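PDB 6KUA: cysteine hydrolase from Staphylococcus aureus, which catalyses, as a nicotinamidase, the hydrolysis of nicotinamide to nicotinic acid and ammonia, and carries a bound zinc ion. Local coordinates for residues T2-L7 and V36-D41; Y44-I49 and Q96-F101; Q126-G131 and S153-G158; C137-A142 and A172-S177. One frame throughout, in Å; residues are numbered along the deposited sequence.

Contact 1: residues T2-L7 and V36-D41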
# COMPACT_ATOMS: atom_id res chain seq x y z
N THR A 2 24.83 -0.98 10.15
CA THR A 2 24.84 0.23 9.33
C THR A 2 23.55 0.42 8.54
O THR A 2 23.28 1.53 8.07
CB THR A 2 26.03 0.19 8.36
OG1 THR A 2 27.25 0.13 9.11
CG2 THR A 2 26.07 1.43 7.43
N HIS A 3 22.76 -0.63 8.39
CA HIS A 3 21.51 -0.61 7.65
C HIS A 3 20.33 -0.69 8.61
O HIS A 3 19.40 -1.46 8.39
CB HIS A 3 21.49 -1.78 6.65
CG HIS A 3 22.70 -1.83 5.77
ND1 HIS A 3 22.78 -1.14 4.58
CD2 HIS A 3 23.89 -2.46 5.93
CE1 HIS A 3 23.97 -1.35 4.04
NE2 HIS A 3 24.66 -2.15 4.83
N ARG A 4 20.40 0.07 9.70
CA ARG A 4 19.43 -0.03 10.79
C ARG A 4 18.84 1.34 11.09
O ARG A 4 19.45 2.38 10.86
CB ARG A 4 20.07 -0.62 12.07
CG ARG A 4 21.27 0.15 12.61
CD ARG A 4 21.72 -0.34 14.00
NE ARG A 4 22.52 0.67 14.70
CZ ARG A 4 22.78 0.68 16.01
NH1 ARG A 4 22.33 -0.27 16.81
NH2 ARG A 4 23.51 1.66 16.54
N ALA A 5 17.61 1.33 11.60
CA ALA A 5 16.94 2.57 11.99
C ALA A 5 16.19 2.31 13.28
O ALA A 5 15.76 1.19 13.56
CB ALA A 5 15.99 3.09 10.90
N LEU A 6 16.08 3.36 14.08
CA LEU A 6 15.34 3.31 15.33
C LEU A 6 13.99 3.99 15.11
O LEU A 6 13.94 5.12 14.60
CB LEU A 6 16.13 4.01 16.44
CG LEU A 6 15.44 4.11 17.80
CD1 LEU A 6 15.30 2.74 18.42
CD2 LEU A 6 16.24 5.01 18.72
N LEU A 7 12.92 3.31 15.47
CA LEU A 7 11.58 3.88 15.39
C LEU A 7 11.08 4.13 16.80
O LEU A 7 10.90 3.17 17.57
CB LEU A 7 10.62 2.95 14.63
CG LEU A 7 11.06 2.44 13.26
CD1 LEU A 7 9.95 1.64 12.56
CD2 LEU A 7 11.54 3.58 12.37
N VAL A 36 16.30 6.82 25.68
CA VAL A 36 17.34 7.84 25.58
C VAL A 36 18.66 7.19 25.20
O VAL A 36 19.40 7.69 24.33
CB VAL A 36 17.45 8.63 26.90
CG1 VAL A 36 18.71 9.48 26.93
CG2 VAL A 36 16.21 9.48 27.13
N SER A 37 18.97 6.05 25.80
CA SER A 37 20.22 5.39 25.46
C SER A 37 20.16 4.71 24.09
O SER A 37 21.22 4.52 23.48
CB SER A 37 20.60 4.39 26.55
OG SER A 37 20.06 3.11 26.30
N ARG A 38 18.98 4.34 23.59
CA ARG A 38 18.95 3.80 22.23
C ARG A 38 19.17 4.91 21.21
O ARG A 38 19.86 4.71 20.20
CB ARG A 38 17.62 3.08 21.95
CG ARG A 38 17.32 1.88 22.83
CD ARG A 38 18.51 0.94 22.96
NE ARG A 38 18.87 0.36 21.67
CZ ARG A 38 20.12 0.14 21.27
NH1 ARG A 38 21.14 0.44 22.06
NH2 ARG A 38 20.33 -0.38 20.06
N ILE A 39 18.60 6.08 21.47
CA ILE A 39 18.79 7.23 20.58
C ILE A 39 20.26 7.60 20.51
O ILE A 39 20.82 7.80 19.42
CB ILE A 39 17.92 8.41 21.05
CG1 ILE A 39 16.44 8.05 20.97
CG2 ILE A 39 18.20 9.66 20.21
CD1 ILE A 39 15.53 9.06 21.64
N ASN A 40 20.93 7.65 21.66
CA ASN A 40 22.35 7.98 21.67
C ASN A 40 23.16 6.93 20.94
O ASN A 40 24.12 7.26 20.23
CB ASN A 40 22.84 8.13 23.11
CG ASN A 40 22.45 9.46 23.71
OD1 ASN A 40 22.56 10.49 23.06
ND2 ASN A 40 21.97 9.45 24.95
N ASP A 41 22.79 5.65 21.09
CA ASP A 41 23.49 4.59 20.37
C ASP A 41 23.43 4.82 18.86
O ASP A 41 24.45 4.86 18.18
CB ASP A 41 22.89 3.23 20.73
CG ASP A 41 23.74 2.07 20.22
OD1 ASP A 41 24.69 1.68 20.92
OD2 ASP A 41 23.45 1.54 19.12

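Contact 2: residues Y44-I49 and Q96-F101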
# COMPACT_ATOMS: atom_id res chain seq x y z
N TYR A 44 25.30 8.02 17.76
CA TYR A 44 26.74 7.79 17.73
C TYR A 44 27.22 7.36 16.36
O TYR A 44 28.21 7.90 15.84
CB TYR A 44 27.12 6.74 18.78
CG TYR A 44 28.59 6.42 18.80
CD1 TYR A 44 29.50 7.23 19.48
CD2 TYR A 44 29.09 5.31 18.13
CE1 TYR A 44 30.86 6.94 19.50
CE2 TYR A 44 30.44 5.01 18.14
CZ TYR A 44 31.32 5.83 18.83
OH TYR A 44 32.67 5.54 18.83
N TYR A 45 26.54 6.40 15.75
CA TYR A 45 26.93 5.89 14.44
C TYR A 45 26.30 6.68 13.30
O TYR A 45 26.47 6.30 12.14
CB TYR A 45 26.54 4.42 14.29
CG TYR A 45 27.30 3.50 15.21
CD1 TYR A 45 28.55 3.03 14.86
CD2 TYR A 45 26.76 3.11 16.43
CE1 TYR A 45 29.25 2.20 15.70
CE2 TYR A 45 27.47 2.26 17.28
CZ TYR A 45 28.71 1.82 16.91
OH TYR A 45 29.42 0.97 17.73
N GLN A 46 25.58 7.75 13.63
CA GLN A 46 24.79 8.52 12.67
C GLN A 46 23.79 7.63 11.93
O GLN A 46 23.48 7.86 10.77
CB GLN A 46 25.69 9.27 11.68
CG GLN A 46 26.54 10.36 12.32
CD GLN A 46 25.72 11.52 12.89
OE1 GLN A 46 25.59 11.67 14.11
NE2 GLN A 46 25.15 12.34 12.00
N ASP A 47 23.30 6.59 12.61
CA ASP A 47 22.16 5.83 12.12
C ASP A 47 20.89 6.67 12.22
O ASP A 47 20.82 7.67 12.94
CB ASP A 47 22.00 4.54 12.90
CG ASP A 47 23.07 3.51 12.57
OD1 ASP A 47 23.56 3.49 11.42
OD2 ASP A 47 23.44 2.71 13.47
N HIS A 48 19.87 6.27 11.48
CA HIS A 48 18.69 7.10 11.34
C HIS A 48 17.70 6.81 12.45
O HIS A 48 17.50 5.66 12.85
CB HIS A 48 18.07 6.88 9.96
CG HIS A 48 18.89 7.46 8.87
ND1 HIS A 48 18.81 8.79 8.51
CD2 HIS A 48 19.87 6.91 8.10
CE1 HIS A 48 19.68 9.03 7.54
NE2 HIS A 48 20.34 7.91 7.28
N ILE A 49 17.08 7.87 12.96
CA ILE A 49 16.11 7.80 14.05
C ILE A 49 14.85 8.51 13.60
O ILE A 49 14.90 9.67 13.18
CB ILE A 49 16.65 8.44 15.34
CG1 ILE A 49 18.00 7.84 15.73
CG2 ILE A 49 15.66 8.22 16.46
CD1 ILE A 49 18.98 8.84 16.28
N GLN A 96 19.57 17.48 12.77
CA GLN A 96 20.52 16.59 12.12
C GLN A 96 19.87 15.80 10.99
O GLN A 96 18.67 15.49 11.03
CB GLN A 96 21.11 15.62 13.15
CG GLN A 96 21.80 16.32 14.32
CD GLN A 96 22.42 15.32 15.29
OE1 GLN A 96 22.94 15.71 16.34
NE2 GLN A 96 22.36 14.03 14.95
N PRO A 97 20.64 15.46 9.95
CA PRO A 97 20.05 14.75 8.81
C PRO A 97 19.66 13.31 9.11
O PRO A 97 18.89 12.73 8.34
CB PRO A 97 21.17 14.83 7.75
CG PRO A 97 22.43 14.88 8.55
CD PRO A 97 22.09 15.68 9.78
N ASN A 98 20.16 12.72 10.20
CA ASN A 98 19.79 11.36 10.58
C ASN A 98 18.61 11.31 11.54
O ASN A 98 18.37 10.25 12.13
CB ASN A 98 21.01 10.63 11.19
CG ASN A 98 21.44 11.20 12.54
OD1 ASN A 98 21.58 12.42 12.69
ND2 ASN A 98 21.67 10.32 13.51
N VAL A 99 17.87 12.40 11.70
CA VAL A 99 16.77 12.50 12.66
C VAL A 99 15.52 12.96 11.91
O VAL A 99 15.56 13.97 11.20
CB VAL A 99 17.08 13.47 13.81
CG1 VAL A 99 15.86 13.68 14.68
CG2 VAL A 99 18.25 12.96 14.63
N HIS A 100 14.42 12.23 12.07
CA HIS A 100 13.20 12.51 11.33
C HIS A 100 11.99 12.47 12.25
O HIS A 100 11.93 11.69 13.21
CB HIS A 100 12.97 11.51 10.20
CG HIS A 100 14.21 11.20 9.43
ND1 HIS A 100 14.47 11.74 8.19
CD2 HIS A 100 15.28 10.43 9.74
CE1 HIS A 100 15.64 11.30 7.76
NE2 HIS A 100 16.16 10.51 8.68
N PHE A 101 11.02 13.32 11.92
CA PHE A 101 9.78 13.43 12.67
C PHE A 101 8.65 13.25 11.68
O PHE A 101 8.57 13.99 10.69
CB PHE A 101 9.69 14.77 13.38
CG PHE A 101 8.65 14.81 14.46
CD1 PHE A 101 7.32 14.97 14.13
CD2 PHE A 101 9.01 14.67 15.79
CE1 PHE A 101 6.34 15.02 15.13
CE2 PHE A 101 8.06 14.71 16.79
CZ PHE A 101 6.71 14.90 16.46

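Contact 3: residues Q126-G131 and S153-G158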
# COMPACT_ATOMS: atom_id res chain seq x y z
N GLN A 126 16.61 -2.99 8.48
CA GLN A 126 16.49 -3.47 9.85
C GLN A 126 15.97 -2.34 10.73
O GLN A 126 16.51 -1.23 10.69
CB GLN A 126 17.86 -3.97 10.32
CG GLN A 126 18.03 -4.17 11.79
CD GLN A 126 19.37 -4.82 12.13
OE1 GLN A 126 20.41 -4.15 12.17
NE2 GLN A 126 19.36 -6.14 12.33
N VAL A 127 14.90 -2.59 11.48
CA VAL A 127 14.35 -1.56 12.36
C VAL A 127 14.35 -2.07 13.79
O VAL A 127 14.11 -3.25 14.04
CB VAL A 127 12.93 -1.10 11.94
CG1 VAL A 127 12.95 -0.57 10.51
CG2 VAL A 127 11.89 -2.22 12.12
N GLU A 128 14.64 -1.17 14.71
CA GLU A 128 14.43 -1.40 16.13
C GLU A 128 13.28 -0.52 16.58
O GLU A 128 13.24 0.67 16.27
CB GLU A 128 15.71 -1.07 16.92
CG GLU A 128 15.63 -1.40 18.39
CD GLU A 128 16.98 -1.20 19.08
OE1 GLU A 128 18.04 -1.48 18.47
OE2 GLU A 128 16.97 -0.74 20.25
N ILE A 129 12.32 -1.10 17.30
CA ILE A 129 11.09 -0.38 17.62
C ILE A 129 10.97 -0.23 19.13
O ILE A 129 10.95 -1.22 19.86
CB ILE A 129 9.85 -1.08 17.07
CG1 ILE A 129 10.02 -1.39 15.59
CG2 ILE A 129 8.65 -0.17 17.25
CD1 ILE A 129 8.85 -2.22 15.03
N VAL A 130 10.81 1.01 19.58
CA VAL A 130 10.62 1.30 20.99
C VAL A 130 9.44 2.25 21.12
O VAL A 130 9.03 2.91 20.15
CB VAL A 130 11.88 1.91 21.63
CG1 VAL A 130 13.09 1.00 21.38
CG2 VAL A 130 12.14 3.33 21.09
N GLY A 131 8.87 2.31 22.32
CA GLY A 131 7.77 3.23 22.54
C GLY A 131 6.56 2.57 23.15
O GLY A 131 6.70 1.57 23.86
N SER A 153 13.60 -5.67 15.56
CA SER A 153 14.02 -5.83 16.94
C SER A 153 13.09 -5.03 17.83
O SER A 153 12.89 -3.82 17.61
CB SER A 153 15.49 -5.39 17.12
OG SER A 153 15.93 -5.70 18.43
N VAL A 154 12.51 -5.68 18.82
CA VAL A 154 11.71 -4.96 19.82
C VAL A 154 12.22 -5.32 21.21
O VAL A 154 11.80 -6.34 21.78
CB VAL A 154 10.21 -5.26 19.69
CG1 VAL A 154 9.44 -4.36 20.65
CG2 VAL A 154 9.73 -5.04 18.26
N PRO A 155 13.12 -4.52 21.78
CA PRO A 155 13.66 -4.84 23.11
C PRO A 155 12.58 -4.66 24.16
O PRO A 155 11.91 -3.63 24.21
CB PRO A 155 14.80 -3.83 23.28
CG PRO A 155 14.42 -2.69 22.41
CD PRO A 155 13.74 -3.31 21.20
N ALA A 156 12.42 -5.68 25.01
CA ALA A 156 11.35 -5.62 26.00
C ALA A 156 11.54 -4.47 26.98
O ALA A 156 10.56 -4.00 27.56
CB ALA A 156 11.28 -6.95 26.76
N GLU A 157 12.78 -4.01 27.16
CA GLU A 157 13.06 -2.84 28.00
C GLU A 157 12.69 -1.53 27.33
O GLU A 157 12.76 -0.48 27.98
CB GLU A 157 14.54 -2.82 28.38
CG GLU A 157 14.90 -3.41 29.73
CD GLU A 157 16.18 -2.78 30.31
OE1 GLU A 157 16.07 -1.82 31.13
OE2 GLU A 157 17.29 -3.23 29.94
N GLY A 158 12.35 -1.55 26.04
CA GLY A 158 12.14 -0.34 25.28
C GLY A 158 10.69 -0.07 24.92
O GLY A 158 10.41 0.93 24.24

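Contact 4: residues C137-A142 and A172-S177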
# COMPACT_ATOMS: atom_id res chain seq x y z
N CYS A 137 0.19 0.57 19.05
CA CYS A 137 0.97 1.25 18.01
C CYS A 137 2.25 0.50 17.68
O CYS A 137 2.64 0.41 16.51
CB CYS A 137 1.29 2.68 18.44
SG CYS A 137 -0.19 3.68 18.47
N VAL A 138 2.95 -0.01 18.70
CA VAL A 138 4.14 -0.81 18.45
C VAL A 138 3.79 -2.06 17.65
O VAL A 138 4.44 -2.39 16.65
CB VAL A 138 4.80 -1.17 19.79
CG1 VAL A 138 5.95 -2.12 19.58
CG2 VAL A 138 5.24 0.12 20.52
N LEU A 139 2.74 -2.77 18.08
CA LEU A 139 2.32 -4.00 17.41
C LEU A 139 1.95 -3.74 15.96
O LEU A 139 2.42 -4.43 15.04
CB LEU A 139 1.14 -4.63 18.16
CG LEU A 139 0.36 -5.71 17.39
CD1 LEU A 139 1.15 -7.00 17.36
CD2 LEU A 139 -1.05 -5.97 17.99
N HIS A 140 1.09 -2.74 15.72
CA HIS A 140 0.67 -2.43 14.36
C HIS A 140 1.87 -2.01 13.51
O HIS A 140 1.96 -2.38 12.33
CB HIS A 140 -0.39 -1.33 14.37
CG HIS A 140 -1.73 -1.78 14.89
ND1 HIS A 140 -2.92 -1.30 14.40
CD2 HIS A 140 -2.06 -2.64 15.89
CE1 HIS A 140 -3.93 -1.84 15.06
NE2 HIS A 140 -3.44 -2.66 15.97
N THR A 141 2.76 -1.20 14.07
CA THR A 141 3.98 -0.83 13.36
C THR A 141 4.83 -2.06 13.06
O THR A 141 5.32 -2.22 11.94
CB THR A 141 4.77 0.21 14.17
OG1 THR A 141 3.98 1.39 14.31
CG2 THR A 141 6.11 0.55 13.49
N ALA A 142 4.99 -2.95 14.05
CA ALA A 142 5.82 -4.15 13.86
C ALA A 142 5.25 -5.05 12.77
O ALA A 142 6.01 -5.62 11.98
CB ALA A 142 5.94 -4.92 15.17
N ALA A 172 5.63 -12.04 22.77
CA ALA A 172 5.72 -13.39 22.21
C ALA A 172 5.28 -13.40 20.75
O ALA A 172 5.88 -14.10 19.93
CB ALA A 172 4.87 -14.38 23.02
N HIS A 173 4.24 -12.63 20.41
CA HIS A 173 3.86 -12.47 19.01
C HIS A 173 5.04 -11.98 18.18
O HIS A 173 5.36 -12.57 17.14
CB HIS A 173 2.67 -11.51 18.89
CG HIS A 173 2.08 -11.44 17.52
ND1 HIS A 173 1.21 -12.39 17.03
CD2 HIS A 173 2.24 -10.53 16.52
CE1 HIS A 173 0.84 -12.06 15.81
NE2 HIS A 173 1.46 -10.95 15.47
N PHE A 174 5.72 -10.92 18.64
CA PHE A 174 6.86 -10.42 17.87
C PHE A 174 7.89 -11.52 17.65
O PHE A 174 8.43 -11.67 16.55
CB PHE A 174 7.53 -9.23 18.59
CG PHE A 174 6.62 -8.08 18.88
CD1 PHE A 174 5.56 -7.76 18.05
CD2 PHE A 174 6.86 -7.27 20.00
CE1 PHE A 174 4.73 -6.66 18.34
CE2 PHE A 174 6.03 -6.19 20.30
CZ PHE A 174 4.96 -5.88 19.47
N LYS A 175 8.14 -12.33 18.68
CA LYS A 175 9.15 -13.38 18.60
C LYS A 175 8.67 -14.55 17.74
O LYS A 175 9.38 -14.98 16.83
CB LYS A 175 9.52 -13.83 20.01
CG LYS A 175 10.66 -14.86 20.13
CD LYS A 175 10.97 -15.12 21.62
CE LYS A 175 11.45 -16.56 21.87
NZ LYS A 175 10.31 -17.54 21.91
N ASN A 176 7.46 -15.04 17.99
CA ASN A 176 7.03 -16.32 17.42
C ASN A 176 6.37 -16.18 16.05
O ASN A 176 6.47 -17.10 15.23
CB ASN A 176 6.07 -17.03 18.40
CG ASN A 176 6.68 -17.19 19.81
OD1 ASN A 176 7.85 -17.50 19.94
ND2 ASN A 176 5.88 -16.96 20.84
N SER A 177 5.67 -15.08 15.77
CA SER A 177 5.06 -14.88 14.46
C SER A 177 5.84 -13.95 13.55
O SER A 177 5.79 -14.12 12.32
CB SER A 177 3.63 -14.35 14.61
OG SER A 177 2.84 -15.26 15.34

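Contact 1: residues T2-L7 and V36-D41
The Arg4 guanidinium meets Asp41 with its edge: OD2 of Asp41 lies 2.6 Å from NH2 of Arg4 and close to the guanidinium plane, while Phe42 adds a cation-pi contact. The bond from NH2 is fairly straight (159°); the second to the same oxygen, from Arg4 NH1 at 3.1 Å, is weak. OD2 is reached on its anti side, somewhat out of the carboxylate plane, and the two flat groups stand 76° apart. Arg4 extends from CG to NE, carrying its head from the strand to the helix, and its NE is bound by Asp47. Arg38 crosses Arg4 at about a right angle, its NH2 3.8 Å from Arg4 NH1. This approach of like charges is probably eased by the shared Asp41, a long partner for Arg38, and above all by the salt bridge of Arg38 to Glu128. Deeper in, CD2 of Leu6 touches CG1 of Ile39 at 3.8 Å, these side chains also crossing steeply, and rests against the Arg38 backbone. A salt-bridge network over a buried apolar layer joins helix 32-44 to strand 4-9, as in the beta-alpha-beta units of an open parallel sheet of the isochorismatase type.

Contact 2: residues Y44-I49 and Q96-F101
The carbonyl O of Asn98 is held by two neighbouring residues of the other segment: Ile49 N donates to it at 2.8 Å, and the CA-H of His48 points at it, CA to O 3.3 Å. The carbonyl O of the same Ile49 accepts in turn from His100 N at 2.8 Å and draws in the CA-H of Val99. These alternating bonds are the start of the parallel pairing of strands 48-54 and 99-104, with Ile49 opposite Val99 and both side chains on the face covered by helix 32-44, where Ile49 packs on Ile39 and Phe42. Strand 99-104 is one of the two edge strands of the sheet within this chain.

Both segments enter the sheet through turns. Helix 32-44 ends in a Schellman motif at Gln46, and a type I turn runs from Gln96 to Val99. Asn98 ties the two together: with CG between its backbone N and carbonyl carbon (chi1 68°), its ND2 reaches Asp47 O at 2.8 Å by a straight bond (164°), the acceptor near the Asn98 amide plane and the donor tilted from the Asp47 carbonyl plane. The OD1 of the same amide takes Gln96 NE2 on a lone pair at 2.9 Å, which helps fix the amide's rotation; Gln96 NE2 also bonds to Asn43.

Beside the ladder, His48 ND1 and His100 NE2 share a hydrogen bond of 3.2 Å. The rings meet rim to rim, their planes 38° apart. His100 also stacks on Phe50, and Arg122 packs against both side chains.

Contact 3: residues Q126-G131 and S153-G158
Main-chain hydrogen bonds join Val127 and Ile129 to Ser153, and Gly131 to Gly158. Ser153 N donates to Val127 O at 2.9 Å and Ile129 N to Ser153 O at 2.8 Å, so Ser153 pairs in parallel with Glu128 between them. Ser153 O also receives the CA-H of Glu128, with CA and O 3.2 Å apart. The next carbonyl in the series, Ile129 O, faces Pro155, which has no N-H to give; CD of the proline ring lies 3.7 Å from that oxygen. Here the pairing breaks, and residues 155-158 turn back on themselves through a bond from Gly158 N to Pro155 O. It resumes where Gly131 N donates to Gly158 O at 2.8 Å, a straight bond (159°) in the carbonyl plane. The two strands belong to the beta-alpha-beta unit of strand 126-132, helix 137-147 and strand 151-160, the last being an edge strand of the sheet within this chain.

Apolar contacts lie on either side of this backbone ladder. CG2 of Val154 touches CB of Ile129 at 4.1 Å on the face packed by helix 137-147, where Ile129 meets Val138 and Ala142. On the face toward helix 32-44, CG of Pro155 touches CG1 of Val130, also at 4.1 Å, and Phe34 lies against the proline.

The charged side chain taking part is Glu128. With CG anti to the backbone N (chi1 -175°), its extended chain and the Pro155 side chain cross at about a right angle, CG near the proline CD, and OE2 goes on to a salt bridge with Arg38.

Contact 4: residues C137-A142 and A172-S177
Phe174 and Leu139 meet through their torsions: CG of Phe174 sits anti to its carbonyl carbon (chi1 -57°), CG of Leu139 anti to its backbone N (chi1 165°), and both side chains end nearer the opposite helix than they start. The two helical segments run almost parallel, 15° apart, but their axes come no closer than 11.1 Å, and the Phe174 ring spans much of that gap. It does so with its outer rim. CE1 lies 3.7 Å from CA of Leu139, which is near the plane of the ring, and the CD1 methyl of Leu139 also reaches CE1 at 3.7 Å. CB of Ala142 approaches CE1 obliquely at 3.8 Å. Further round, CG1 of Val138 meets CZ of Phe174 at 3.9 Å. One turn of helix 137-147 thus receives the phenyl ring, which also rests on Val154 and Val182. Helices 137-147 and 164-176 lie side by side on the sheet face that carries Ile129 and Val154.

The CD1 methyl of Leu139 serves a second ring as well, touching CD2 of His173 at 3.8 Å. That imidazole stacks on Trp169, and its NE2 is hydrogen-bonded to NE2 of His140 of the second subunit; His140 of this chain pairs in the same way with His173 of that subunit. Within helix 137-147, Thr141 N and OG1 approach Cys137 O from opposite faces of its carbonyl plane.

No hydrogen bond joins the two segments. The contact between them is apolar, largely round one phenyl ring, whereas the more directional polar bonds of His140 and His173 go to the subunit interface.

Overall arrangement
Contacts 1, 2 and 3 all reach one parallel five-stranded sheet ordered 99-104, 48-54, 4-9, 126-132, 151-160. Contact 2 pairs the strands at one end and contact 3 those at the other, their centres about 16 Å apart. Contact 1 sits between, its centre about 8 and 9 Å from theirs, tied by Arg4-Asp47 to contact 2 and by Arg38-Glu128 to contact 3. Contact 4 packs two helices on the sheet face away from helix 32-44. Along the chain contacts 1 and 2 close before 3 and 4, which alternate and share packing of Ile129 and Val154. The sheet is thus covered by helices on both faces, with contact 4 also reaching the second subunit.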